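Local atomic coordinates of proliferating cell nuclear antigen (PDB entry 3P91), a protein that probably encircles DNA as a trimeric sliding ring that raises the processivity of DNA polymerase delta during replication. Residues Cys5-Lys10 with Phe65-Pro70. Residues are numbered along the deposited sequence; the frame is centred on the assembly and turned at random.
Sequences CAFHAK and FQCLKP
Phe7 and Phe65 both hold CG anti to their backbone N (chi1 -177° and -167°), and from neighbouring antiparallel strands their rings extend to meet on the side of the sheet that also carries Ala9. The contact is an offset edge-to-face pair: CE1 of Phe7 comes within 3.5 Å of CZ of Phe65, the planes stand at 78°, and the edge of Phe7 is turned toward the face of Phe65. Flat, apolar phenylalanines suit such a spot because the slightly positive rim of one ring can meet the pi cloud of the other. Ala9 shares this face; its single methyl, CB, lies 3.8 Å from CD1 of Phe65, and a residue this small fits beside the large ring. Near the plane of the Phe7 ring, CB of Cys67 touches CD1 of Phe7 at 3.5 Å, while the cysteine sulfur approaches the same ring obliquely. Phe7 and Cys67 also both pack on Cys35 of strand 30-36.

The backbone sets this register. His8 and Gln66 form an antiparallel hydrogen-bonded pair: His8 N donates to Gln66 O at 3.0 Å, almost straight, and Gln66 N returns a bond to His8 O at 2.9 Å. Their side chains start from the other face, where His8 uses both ring nitrogens, as suits an imidazole set between two acidic side chains, with ND1 bonded to Asp96 of strand 92-97 and NE2 to Glu64 of strand 62-66. Beyond the pair, a water takes over: it donates to Ala6 O at 2.9 Å and accepts from Leu68 N.

The contact thus joins edge strand 62-66 to strand 7-11 in the N-terminal PCNA domain, with two chemically different faces. Dispersion and ring electrostatics bind the phenylalanine side, whereas the two carboxylates around His8 would probably favour its protonated form.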
# COMPACT_ATOMS: atom_id res chain seq x y z
N CYS A 5 43.44 3.96 -5.04
CA CYS A 5 42.29 3.93 -4.13
C CYS A 5 42.57 3.13 -2.86
O CYS A 5 43.10 2.02 -2.92
CB CYS A 5 41.08 3.31 -4.80
SG CYS A 5 40.30 4.31 -6.05
N ALA A 6 42.18 3.69 -1.71
CA ALA A 6 42.32 3.01 -0.43
C ALA A 6 41.43 1.77 -0.36
O ALA A 6 41.77 0.78 0.30
CB ALA A 6 41.98 3.95 0.70
N PHE A 7 40.29 1.84 -1.04
CA PHE A 7 39.34 0.75 -1.02
C PHE A 7 38.57 0.66 -2.33
O PHE A 7 38.04 1.66 -2.82
CB PHE A 7 38.40 0.89 0.17
CG PHE A 7 37.42 -0.24 0.32
CD1 PHE A 7 37.86 -1.54 0.54
CD2 PHE A 7 36.05 -0.02 0.23
CE1 PHE A 7 36.97 -2.58 0.66
CE2 PHE A 7 35.15 -1.05 0.35
CZ PHE A 7 35.61 -2.33 0.57
N HIS A 8 38.52 -0.54 -2.89
CA HIS A 8 37.68 -0.82 -4.05
C HIS A 8 36.98 -2.17 -3.90
O HIS A 8 37.61 -3.17 -3.57
CB HIS A 8 38.52 -0.76 -5.33
CG HIS A 8 37.82 -1.32 -6.54
ND1 HIS A 8 36.82 -0.63 -7.20
CD2 HIS A 8 37.98 -2.49 -7.20
CE1 HIS A 8 36.39 -1.36 -8.21
NE2 HIS A 8 37.08 -2.49 -8.23
N ALA A 9 35.68 -2.20 -4.15
CA ALA A 9 34.94 -3.45 -4.04
C ALA A 9 33.76 -3.51 -5.00
O ALA A 9 32.96 -2.57 -5.06
CB ALA A 9 34.48 -3.66 -2.61
N LYS A 10 33.64 -4.60 -5.75
CA LYS A 10 32.44 -4.84 -6.53
C LYS A 10 31.77 -6.12 -6.10
O LYS A 10 32.39 -7.18 -6.08
CB LYS A 10 32.73 -4.91 -8.02
CG LYS A 10 31.48 -5.14 -8.85
CD LYS A 10 31.81 -5.19 -10.32
CE LYS A 10 32.71 -6.38 -10.59
NZ LYS A 10 33.76 -6.07 -11.59
N PHE A 65 37.93 -7.12 -5.14
CA PHE A 65 38.11 -6.65 -3.78
C PHE A 65 39.56 -6.28 -3.50
O PHE A 65 40.47 -7.07 -3.69
CB PHE A 65 37.63 -7.68 -2.75
CG PHE A 65 37.50 -7.12 -1.35
CD1 PHE A 65 36.29 -6.59 -0.91
CD2 PHE A 65 38.58 -7.11 -0.49
CE1 PHE A 65 36.18 -6.06 0.36
CE2 PHE A 65 38.47 -6.59 0.78
CZ PHE A 65 37.27 -6.07 1.21
N GLN A 66 39.76 -5.05 -3.06
CA GLN A 66 41.06 -4.54 -2.73
C GLN A 66 40.93 -3.66 -1.51
O GLN A 66 40.17 -2.69 -1.51
CB GLN A 66 41.65 -3.75 -3.90
CG GLN A 66 42.90 -2.93 -3.56
CD GLN A 66 44.11 -3.80 -3.22
OE1 GLN A 66 44.07 -5.03 -3.33
NE2 GLN A 66 45.20 -3.15 -2.81
N CYS A 67 41.66 -4.00 -0.46
CA CYS A 67 41.77 -3.17 0.72
C CYS A 67 43.08 -3.56 1.36
O CYS A 67 43.14 -4.49 2.14
CB CYS A 67 40.59 -3.41 1.67
SG CYS A 67 40.36 -2.14 2.92
N LEU A 68 44.14 -2.86 0.98
CA LEU A 68 45.50 -3.25 1.35
C LEU A 68 45.71 -3.02 2.83
O LEU A 68 46.24 -3.88 3.54
CB LEU A 68 46.53 -2.45 0.53
CG LEU A 68 47.96 -3.00 0.53
CD1 LEU A 68 48.04 -4.23 -0.36
CD2 LEU A 68 48.97 -1.96 0.09
N LYS A 69 45.29 -1.86 3.29
CA LYS A 69 45.38 -1.52 4.70
C LYS A 69 43.97 -1.32 5.26
O LYS A 69 43.09 -0.83 4.56
CB LYS A 69 46.24 -0.27 4.89
CG LYS A 69 47.63 -0.40 4.27
CD LYS A 69 48.53 0.82 4.53
N PRO A 70 43.76 -1.70 6.52
CA PRO A 70 42.45 -1.56 7.17
C PRO A 70 41.97 -0.11 7.22
O PRO A 70 42.74 0.80 7.50
CB PRO A 70 42.71 -2.07 8.59
CG PRO A 70 43.91 -2.93 8.47
CD PRO A 70 44.76 -2.31 7.42
O HOH W 1 43.59 -0.80 -1.39